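Local coordinates for oxalate biosynthetic component 1 (PDB 5IKY), which contributes to quorum sensing-dependent oxalate production as a bifunctional enzyme that combines serine hydrolase and lyase activities, at residues N353-E358 with Q385-P390; V403-A408 with V425-T430; T430-T435 with V461-A466; L480-A485 with V501-R506. One frame throughout, in Å; residues are numbered along the deposited sequence.

In the fold
All four contacts belong to the TIM-barrel part of the chain, whose eight parallel strands close into a ring, and join its helices, loops and small hairpins. Contacts 2 and 3 are neighbours, with centres 10 Å apart. They share T430 and both use helix 418-442. Contact 1 touches contact 3 where H354 and V357 pack on T435. Contact 3 touches contact 4 where V461 meets L504. Contacts 1 and 4 are the most widely separated pair, with centres 32 Å apart. In contact 1 the side chain of Q385 is about 11 Å from the bound magnesium ion. H227 and E477 bind this metal, and E477 comes just before residues 480-485 of contact 4.

Contact 1 of 4, residues N353-E358 with Q385-P390; sequences NHTIVE and QYHRDP
N353 and Q385 bring the two backbones within 6.4 Å, CA to CA. The gap widens to 7.8 Å between the CA atoms of T355 and H387. Both segments follow neighbouring strands of the TIM barrel, 346-351 and 375-380. The first opens helix 354-360, with N353 as its N-cap. The second enters the hairpin of strands 386-388 and 395-397. The N353 side chain works in two directions. Its CG sits between the backbone N and the carbonyl carbon (chi1 47°), which brings OD1 2.9 Å from I356 N for the capping bond. ND2, the other branch of the amide, donates to Q385 OE1 at 3.3 Å, with an N-H...O angle of 159°. OE1 lies almost in the amide plane of N353. ND2 stands above the carbonyl plane of Q385, off its lone pairs, and the two amide planes are 38° apart. P317 O takes a second bond from ND2, and V319 N gives OE1 a weak one. These bonds would fix the rotation of both buried amides. Further along, T355 and H387 cross at about a right angle. T355 OG1 is hydrogen-bonded to D398 OD2, and meets the imidazole obliquely, 3.8 Å from H387 CD2.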
# COMPACT_ATOMS: atom_id res chain seq x y z
N ASN A 353 28.78 -15.17 11.55
CA ASN A 353 29.62 -15.86 12.52
C ASN A 353 30.33 -14.91 13.48
O ASN A 353 30.27 -13.69 13.32
CB ASN A 353 30.65 -16.73 11.80
CG ASN A 353 31.35 -15.99 10.67
OD1 ASN A 353 32.09 -15.03 10.91
ND2 ASN A 353 31.12 -16.43 9.44
N HIS A 354 31.02 -15.47 14.47
CA HIS A 354 31.73 -14.68 15.47
C HIS A 354 32.90 -13.91 14.88
O HIS A 354 33.29 -12.87 15.40
CB HIS A 354 32.21 -15.57 16.62
CG HIS A 354 31.13 -16.00 17.55
ND1 HIS A 354 30.50 -15.12 18.41
CD2 HIS A 354 30.55 -17.21 17.76
CE1 HIS A 354 29.58 -15.77 19.11
NE2 HIS A 354 29.59 -17.03 18.74
N THR A 355 33.47 -14.42 13.79
CA THR A 355 34.56 -13.73 13.12
C THR A 355 34.07 -12.43 12.49
O THR A 355 34.79 -11.43 12.48
CB THR A 355 35.21 -14.62 12.04
OG1 THR A 355 35.58 -15.88 12.62
CG2 THR A 355 36.45 -13.95 11.47
N ILE A 356 32.84 -12.44 11.99
CA ILE A 356 32.21 -11.23 11.46
C ILE A 356 32.07 -10.18 12.56
O ILE A 356 32.42 -9.01 12.37
CB ILE A 356 30.82 -11.51 10.86
CG1 ILE A 356 30.94 -12.42 9.63
CG2 ILE A 356 30.12 -10.21 10.49
CD1 ILE A 356 31.59 -11.76 8.45
N VAL A 357 31.54 -10.60 13.71
CA VAL A 357 31.39 -9.73 14.87
C VAL A 357 32.72 -9.10 15.25
O VAL A 357 32.83 -7.88 15.40
CB VAL A 357 30.85 -10.51 16.09
CG1 VAL A 357 30.67 -9.57 17.27
CG2 VAL A 357 29.55 -11.22 15.75
N GLU A 358 33.72 -9.95 15.40
CA GLU A 358 35.04 -9.54 15.86
C GLU A 358 35.74 -8.63 14.85
O GLU A 358 36.46 -7.70 15.24
CB GLU A 358 35.87 -10.79 16.15
CG GLU A 358 37.35 -10.68 15.89
CD GLU A 358 38.10 -11.91 16.36
OE1 GLU A 358 38.71 -12.61 15.52
OE2 GLU A 358 38.09 -12.18 17.58
N GLN A 385 27.80 -22.50 11.07
CA GLN A 385 28.92 -21.88 10.36
C GLN A 385 30.25 -22.52 10.72
O GLN A 385 30.44 -23.03 11.83
CB GLN A 385 28.97 -20.38 10.66
CG GLN A 385 27.92 -19.56 9.93
CD GLN A 385 28.29 -19.29 8.49
OE1 GLN A 385 29.44 -18.96 8.18
NE2 GLN A 385 27.33 -19.44 7.59
N TYR A 386 31.19 -22.48 9.78
CA TYR A 386 32.55 -22.93 10.01
C TYR A 386 33.53 -21.76 10.00
O TYR A 386 33.38 -20.81 9.23
CB TYR A 386 32.98 -23.94 8.94
CG TYR A 386 32.62 -25.38 9.23
CD1 TYR A 386 32.58 -25.87 10.53
CD2 TYR A 386 32.31 -26.25 8.19
CE1 TYR A 386 32.24 -27.19 10.78
CE2 TYR A 386 31.97 -27.56 8.43
CZ TYR A 386 31.94 -28.03 9.73
OH TYR A 386 31.60 -29.34 9.97
N HIS A 387 34.52 -21.82 10.88
CA HIS A 387 35.73 -21.04 10.68
C HIS A 387 36.80 -21.99 10.18
O HIS A 387 36.93 -23.11 10.68
CB HIS A 387 36.19 -20.35 11.96
CG HIS A 387 37.56 -19.75 11.87
ND1 HIS A 387 38.70 -20.45 12.21
CD2 HIS A 387 37.98 -18.53 11.46
CE1 HIS A 387 39.76 -19.68 12.03
NE2 HIS A 387 39.35 -18.51 11.57
N ARG A 388 37.57 -21.56 9.18
CA ARG A 388 38.61 -22.42 8.63
C ARG A 388 40.00 -21.86 8.90
O ARG A 388 40.31 -20.72 8.53
CB ARG A 388 38.40 -22.60 7.13
CG ARG A 388 39.57 -23.28 6.43
CD ARG A 388 39.11 -23.94 5.14
NE ARG A 388 38.33 -25.14 5.42
CZ ARG A 388 37.44 -25.66 4.59
NH1 ARG A 388 37.21 -25.08 3.42
NH2 ARG A 388 36.77 -26.75 4.92
N ASP A 389 40.82 -22.66 9.56
CA ASP A 389 42.21 -22.30 9.80
C ASP A 389 42.97 -22.22 8.48
O ASP A 389 43.05 -23.20 7.74
CB ASP A 389 42.88 -23.31 10.73
CG ASP A 389 44.35 -23.04 10.93
OD1 ASP A 389 45.16 -23.59 10.16
OD2 ASP A 389 44.70 -22.28 11.85
N PRO A 390 43.51 -21.03 8.17
CA PRO A 390 44.23 -20.80 6.91
C PRO A 390 45.45 -21.71 6.74
O PRO A 390 45.81 -22.04 5.61
CB PRO A 390 44.67 -19.33 7.02
CG PRO A 390 43.71 -18.73 7.98
CD PRO A 390 43.39 -19.80 8.97

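Contact 2 of 4, residues V403-A408 with V425-T430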
# COMPACT_ATOMS: atom_id res chain seq x y z
N VAL A 403 26.54 -25.24 17.51
CA VAL A 403 25.82 -26.39 16.98
C VAL A 403 25.21 -27.31 18.06
O VAL A 403 24.06 -27.73 17.91
CB VAL A 403 26.73 -27.22 16.05
CG1 VAL A 403 26.03 -28.49 15.59
CG2 VAL A 403 27.18 -26.38 14.86
N PRO A 404 25.96 -27.62 19.14
CA PRO A 404 25.30 -28.41 20.19
C PRO A 404 24.05 -27.74 20.77
O PRO A 404 23.07 -28.42 21.05
CB PRO A 404 26.39 -28.53 21.26
CG PRO A 404 27.66 -28.45 20.51
CD PRO A 404 27.40 -27.46 19.41
N THR A 405 24.10 -26.42 20.92
CA THR A 405 22.96 -25.68 21.46
C THR A 405 21.82 -25.62 20.45
O THR A 405 20.65 -25.70 20.82
CB THR A 405 23.35 -24.25 21.87
OG1 THR A 405 24.44 -24.31 22.81
CG2 THR A 405 22.18 -23.54 22.53
N ARG A 406 22.15 -25.50 19.16
CA ARG A 406 21.12 -25.49 18.13
C ARG A 406 20.38 -26.82 18.09
O ARG A 406 19.15 -26.85 18.01
CB ARG A 406 21.71 -25.20 16.74
CG ARG A 406 20.65 -25.22 15.65
CD ARG A 406 21.23 -25.33 14.25
NE ARG A 406 22.18 -26.43 14.11
CZ ARG A 406 21.84 -27.71 14.02
NH1 ARG A 406 20.57 -28.07 14.06
NH2 ARG A 406 22.78 -28.64 13.90
N LYS A 407 21.14 -27.91 18.15
CA LYS A 407 20.56 -29.24 18.13
C LYS A 407 19.68 -29.47 19.35
O LYS A 407 18.63 -30.10 19.27
CB LYS A 407 21.66 -30.30 18.05
CG LYS A 407 22.31 -30.41 16.69
CD LYS A 407 23.48 -31.39 16.69
CE LYS A 407 24.09 -31.52 15.30
NZ LYS A 407 25.31 -32.38 15.30
N ALA A 408 20.12 -28.93 20.49
CA ALA A 408 19.33 -29.00 21.72
C ALA A 408 18.02 -28.25 21.55
O ALA A 408 16.94 -28.80 21.79
CB ALA A 408 20.13 -28.44 22.89
N VAL A 425 13.85 -20.62 24.28
CA VAL A 425 14.04 -19.17 24.18
C VAL A 425 15.25 -18.73 24.99
O VAL A 425 16.07 -17.94 24.51
CB VAL A 425 12.79 -18.40 24.65
CG1 VAL A 425 13.07 -16.91 24.71
CG2 VAL A 425 11.61 -18.68 23.73
N GLU A 426 15.36 -19.24 26.21
CA GLU A 426 16.47 -18.91 27.09
C GLU A 426 17.80 -19.34 26.48
O GLU A 426 18.78 -18.60 26.53
CB GLU A 426 16.29 -19.55 28.46
N LEU A 427 17.83 -20.53 25.90
CA LEU A 427 19.03 -21.05 25.25
C LEU A 427 19.47 -20.15 24.10
O LEU A 427 20.65 -19.84 23.96
CB LEU A 427 18.80 -22.48 24.75
CG LEU A 427 18.84 -23.60 25.78
CD1 LEU A 427 18.61 -24.96 25.12
CD2 LEU A 427 20.15 -23.59 26.54
N ALA A 428 18.51 -19.74 23.28
CA ALA A 428 18.79 -18.91 22.12
C ALA A 428 19.25 -17.51 22.54
O ALA A 428 20.21 -16.97 21.99
CB ALA A 428 17.57 -18.82 21.23
N ALA A 429 18.56 -16.93 23.52
CA ALA A 429 18.87 -15.58 23.98
C ALA A 429 20.22 -15.50 24.68
O ALA A 429 20.98 -14.55 24.47
CB ALA A 429 17.77 -15.08 24.90
N THR A 430 20.52 -16.49 25.52
CA THR A 430 21.78 -16.52 26.26
C THR A 430 22.98 -16.61 25.32
O THR A 430 24.03 -16.02 25.58
CB THR A 430 21.80 -17.69 27.26
OG1 THR A 430 20.71 -17.56 28.18
CG2 THR A 430 23.11 -17.72 28.03
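T405 and L427 meet across a helical hairpin. Its arms are helices 403-415 and 418-442, joined by a very short link and running in broadly opposite directions. In sequence they come between barrel strands 375-380 and 446-451. The CA atoms of T405 and L427 are 7.2 Å apart, the nearest pair of the two segments. The whole contact lies near the surface. Its three touching residues, T405, A408 and L427, are partly exposed, and no hydrogen bond crosses between the segments. The more closely packed part is apolar and has L427 at its centre. T405 CG2 comes 4.2 Å from L427 CB, at the root of the leucine. L427 also packs on I409 and L412, further along helix 403-415, and A428 packs on I409. The looser side is that of the T405 hydroxyl. T405 turns its methyl to L427, while its OG1 is hydrogen-bonded to D402 OD1, just before the helix. The polar end of this threonine is therefore engaged on its own arm of the hairpin, and what it offers to the other arm is a methyl group. The far end of the leucine serves a second residue. Its CD1 is anti to CA (chi2 -179°), which carries it out to the alanine. One turn on from T405, A408 CB lies 4.4 Å from L427 CD1.

Contact 3 of 4, residues T430-T435 with V461-A466; sequences TQLRPT and VDVAIA
L432 and V463 meet through methyls set by their torsions. The leucine has CG anti to its carbonyl carbon (chi1 -72°), with CD1 reaching across. V463 places CG1 anti to the backbone N (chi1 167°). The two methyls, L432 CD1 and V463 CG1, come 4.1 Å apart, and the side chains cross at about a right angle. R433 leaves its backbone at the flank of the contact, then bends at chi2 and chi3. The bends swing the guanidinium over to the last turn of helix 460-466. R433 NH1 ends 3.5 Å from A466 O, which lies at the guanidinium edge, near its plane. The backbones stay well apart, with 9.0 Å between the CA atoms of R433 and A466. These are two helices of the TIM barrel, one before and one after strand 446-451. Helix 418-442 is kinked here, where P434 N and T435 N lack bonds to the preceding turn. L432 and V463 are buried, and L400 and L467 add to the packing of L432. The chemistry is thus mainly dispersive on the inner side. At the rim, the arginine probably adds a mild electrostatic attraction to the carbonyl end of the helix, at a distance and geometry not counted as a hydrogen bond.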
# COMPACT_ATOMS: atom_id res chain seq x y z
N THR A 430 20.52 -16.49 25.52
CA THR A 430 21.78 -16.52 26.26
C THR A 430 22.98 -16.61 25.32
O THR A 430 24.03 -16.02 25.58
CB THR A 430 21.80 -17.69 27.26
OG1 THR A 430 20.71 -17.56 28.18
CG2 THR A 430 23.11 -17.72 28.03
N GLN A 431 22.81 -17.35 24.23
CA GLN A 431 23.87 -17.51 23.24
C GLN A 431 24.08 -16.26 22.39
O GLN A 431 25.19 -15.95 21.97
CB GLN A 431 23.57 -18.71 22.34
CG GLN A 431 23.78 -20.05 23.00
CD GLN A 431 25.16 -20.61 22.75
OE1 GLN A 431 25.68 -20.54 21.63
NE2 GLN A 431 25.78 -21.16 23.79
N LEU A 432 22.99 -15.54 22.13
CA LEU A 432 23.04 -14.37 21.25
C LEU A 432 23.38 -13.09 21.99
O LEU A 432 23.95 -12.16 21.42
CB LEU A 432 21.70 -14.21 20.52
CG LEU A 432 21.40 -15.24 19.43
CD1 LEU A 432 19.97 -15.06 18.92
CD2 LEU A 432 22.39 -15.12 18.28
N ARG A 433 23.02 -13.04 23.28
CA ARG A 433 23.21 -11.83 24.09
C ARG A 433 24.63 -11.25 24.08
O ARG A 433 24.78 -10.03 23.98
CB ARG A 433 22.78 -12.12 25.54
CG ARG A 433 23.04 -10.97 26.50
CD ARG A 433 21.77 -10.61 27.26
NE ARG A 433 21.07 -11.80 27.73
CZ ARG A 433 19.75 -11.91 27.81
NH1 ARG A 433 18.97 -10.90 27.44
NH2 ARG A 433 19.20 -13.03 28.25
N PRO A 434 25.68 -12.09 24.19
CA PRO A 434 27.02 -11.49 24.14
C PRO A 434 27.31 -10.80 22.81
O PRO A 434 27.95 -9.76 22.80
CB PRO A 434 27.95 -12.70 24.34
CG PRO A 434 27.12 -13.70 25.05
CD PRO A 434 25.75 -13.54 24.48
N THR A 435 26.82 -11.38 21.72
CA THR A 435 27.01 -10.79 20.40
C THR A 435 26.25 -9.47 20.28
O THR A 435 26.80 -8.47 19.81
CB THR A 435 26.55 -11.75 19.28
OG1 THR A 435 27.43 -12.87 19.23
CG2 THR A 435 26.55 -11.04 17.93
N VAL A 461 9.81 -14.11 17.75
CA VAL A 461 9.28 -12.98 18.51
C VAL A 461 9.84 -12.93 19.94
O VAL A 461 10.33 -11.90 20.38
CB VAL A 461 7.75 -13.01 18.57
CG1 VAL A 461 7.23 -11.93 19.50
CG2 VAL A 461 7.17 -12.85 17.18
N ASP A 462 9.77 -14.06 20.65
CA ASP A 462 10.20 -14.12 22.04
C ASP A 462 11.68 -13.78 22.22
O ASP A 462 12.05 -13.08 23.15
CB ASP A 462 9.90 -15.50 22.64
CG ASP A 462 8.42 -15.72 22.90
OD1 ASP A 462 7.73 -14.74 23.28
OD2 ASP A 462 7.94 -16.86 22.73
N VAL A 463 12.52 -14.29 21.32
CA VAL A 463 13.95 -14.02 21.39
C VAL A 463 14.24 -12.56 21.06
O VAL A 463 15.04 -11.91 21.74
CB VAL A 463 14.75 -14.93 20.44
CG1 VAL A 463 16.18 -14.44 20.29
CG2 VAL A 463 14.74 -16.36 20.95
N ALA A 464 13.57 -12.03 20.04
CA ALA A 464 13.75 -10.64 19.64
C ALA A 464 13.36 -9.67 20.75
O ALA A 464 14.02 -8.65 20.96
CB ALA A 464 12.95 -10.34 18.38
N ILE A 465 12.29 -10.00 21.47
CA ILE A 465 11.86 -9.20 22.61
C ILE A 465 12.90 -9.25 23.73
O ILE A 465 13.27 -8.22 24.29
CB ILE A 465 10.51 -9.67 23.17
CG1 ILE A 465 9.40 -9.50 22.13
CG2 ILE A 465 10.14 -8.89 24.43
CD1 ILE A 465 8.10 -10.13 22.55
N ALA A 466 13.36 -10.46 24.03
CA ALA A 466 14.32 -10.68 25.11
C ALA A 466 15.62 -9.91 24.90
O ALA A 466 16.21 -9.40 25.85
CB ALA A 466 14.61 -12.17 25.25

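Contact 4 of 4, residues L480-A485 with V501-R506; sequences LNVFDA and VRWLRR
W503 lays its indole against V482 and F483. Its chi1 of 165° swings CG away from the backbone N, and this turns the ring system from the helix toward the strand. The two aromatic side chains run side by side and point the same way. Their closest ring atoms are F483 CD2 and W503 CZ2, 3.8 Å apart. CZ2 comes to the edge of the phenyl ring, near its plane. The planes are 46° apart, an oblique pair that is neither stacked nor T-shaped. Nearer the backbone, F483 CB is 3.7 Å from W503 NE1, and F483 O is 3.5 Å from W503 CD1. Strand 481-483 pairs with 491-493 in a hairpin of the TIM-barrel region, and helix 497-510 follows it. V501 and L504 of that helix pack on barrel strand 471-474, while W503 addresses the hairpin. N481 O also accepts from Q500 NE2, just before the helix segment. V482 passes W503 in the opposite direction. With chi1 at 62°, the valine turns its CG1 branch in between its own backbone N and carbonyl carbon. CG2 is the branch that meets the tryptophan, and this methyl sits 3.8 Å from W503 CB.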
# COMPACT_ATOMS: atom_id res chain seq x y z
N LEU A 480 9.91 -21.96 4.59
CA LEU A 480 8.90 -22.18 3.56
C LEU A 480 7.53 -22.46 4.15
O LEU A 480 6.54 -22.54 3.42
CB LEU A 480 9.32 -23.33 2.65
CG LEU A 480 10.62 -23.14 1.86
CD1 LEU A 480 10.84 -24.32 0.92
CD2 LEU A 480 10.60 -21.82 1.09
N ASN A 481 7.47 -22.62 5.47
CA ASN A 481 6.21 -22.90 6.14
C ASN A 481 5.70 -21.71 6.94
O ASN A 481 6.42 -20.73 7.14
CB ASN A 481 6.35 -24.11 7.07
CG ASN A 481 6.87 -25.34 6.35
OD1 ASN A 481 6.63 -25.53 5.16
ND2 ASN A 481 7.59 -26.18 7.08
N VAL A 482 4.45 -21.80 7.39
CA VAL A 482 3.86 -20.79 8.25
C VAL A 482 2.93 -21.47 9.25
O VAL A 482 2.27 -22.46 8.93
CB VAL A 482 3.09 -19.72 7.43
CG1 VAL A 482 1.93 -20.35 6.66
CG2 VAL A 482 2.59 -18.60 8.33
N PHE A 483 2.90 -20.96 10.47
CA PHE A 483 2.05 -21.54 11.50
C PHE A 483 0.60 -21.10 11.32
O PHE A 483 0.31 -19.91 11.17
CB PHE A 483 2.55 -21.17 12.89
CG PHE A 483 3.87 -21.79 13.24
CD1 PHE A 483 3.97 -23.15 13.46
CD2 PHE A 483 5.01 -21.01 13.35
CE1 PHE A 483 5.19 -23.73 13.77
CE2 PHE A 483 6.23 -21.58 13.67
CZ PHE A 483 6.32 -22.94 13.88
N ASP A 484 -0.30 -22.08 11.32
CA ASP A 484 -1.73 -21.83 11.17
C ASP A 484 -2.50 -22.78 12.08
O ASP A 484 -2.53 -23.99 11.85
CB ASP A 484 -2.17 -21.99 9.72
CG ASP A 484 -3.54 -21.40 9.44
OD1 ASP A 484 -4.34 -21.26 10.38
OD2 ASP A 484 -3.81 -21.08 8.26
N ALA A 485 -3.12 -22.22 13.11
CA ALA A 485 -3.82 -23.02 14.12
C ALA A 485 -5.05 -23.73 13.55
O ALA A 485 -5.49 -24.74 14.10
CB ALA A 485 -4.21 -22.14 15.30
N VAL A 501 4.56 -12.55 6.86
CA VAL A 501 4.54 -11.21 7.44
C VAL A 501 3.23 -10.99 8.18
O VAL A 501 3.20 -10.39 9.26
CB VAL A 501 4.71 -10.12 6.36
CG1 VAL A 501 4.55 -8.74 6.97
CG2 VAL A 501 6.08 -10.25 5.70
N ARG A 502 2.14 -11.50 7.61
CA ARG A 502 0.83 -11.41 8.24
C ARG A 502 0.83 -12.15 9.57
O ARG A 502 0.32 -11.65 10.57
CB ARG A 502 -0.25 -11.98 7.32
CG ARG A 502 -1.65 -11.90 7.89
CD ARG A 502 -2.67 -12.51 6.95
NE ARG A 502 -4.03 -12.33 7.44
CZ ARG A 502 -4.77 -11.25 7.19
NH1 ARG A 502 -4.28 -10.26 6.47
NH2 ARG A 502 -6.00 -11.16 7.68
N TRP A 503 1.40 -13.35 9.57
CA TRP A 503 1.51 -14.14 10.78
C TRP A 503 2.33 -13.41 11.85
O TRP A 503 1.94 -13.36 13.01
CB TRP A 503 2.14 -15.50 10.47
CG TRP A 503 2.61 -16.23 11.69
CD1 TRP A 503 1.87 -17.03 12.51
CD2 TRP A 503 3.94 -16.22 12.24
NE1 TRP A 503 2.64 -17.52 13.53
CE2 TRP A 503 3.92 -17.04 13.39
CE3 TRP A 503 5.13 -15.61 11.87
CZ2 TRP A 503 5.05 -17.26 14.17
CZ3 TRP A 503 6.26 -15.82 12.64
CH2 TRP A 503 6.21 -16.64 13.78
N LEU A 504 3.46 -12.84 11.44
CA LEU A 504 4.33 -12.11 12.35
C LEU A 504 3.65 -10.87 12.91
O LEU A 504 3.77 -10.57 14.10
CB LEU A 504 5.63 -11.72 11.65
CG LEU A 504 6.64 -10.90 12.46
CD1 LEU A 504 7.00 -11.62 13.75
CD2 LEU A 504 7.88 -10.60 11.65
N ARG A 505 2.93 -10.16 12.05
CA ARG A 505 2.23 -8.94 12.46
C ARG A 505 1.14 -9.23 13.49
O ARG A 505 1.05 -8.54 14.50
CB ARG A 505 1.61 -8.24 11.24
CG ARG A 505 0.71 -7.07 11.62
CD ARG A 505 0.27 -6.27 10.40
NE ARG A 505 -0.36 -7.11 9.38
CZ ARG A 505 -1.64 -7.46 9.39
NH1 ARG A 505 -2.44 -7.06 10.37
NH2 ARG A 505 -2.13 -8.22 8.42
N ARG A 506 0.32 -10.25 13.23
CA ARG A 506 -0.75 -10.60 14.16
C ARG A 506 -0.18 -11.11 15.48
O ARG A 506 -0.77 -10.91 16.54
CB ARG A 506 -1.68 -11.65 13.54
CG ARG A 506 -2.38 -11.19 12.27
CD ARG A 506 -3.37 -12.23 11.75
NE ARG A 506 -4.74 -11.94 12.18
CZ ARG A 506 -5.44 -12.70 13.02
NH1 ARG A 506 -4.91 -13.80 13.53
NH2 ARG A 506 -6.68 -12.36 13.34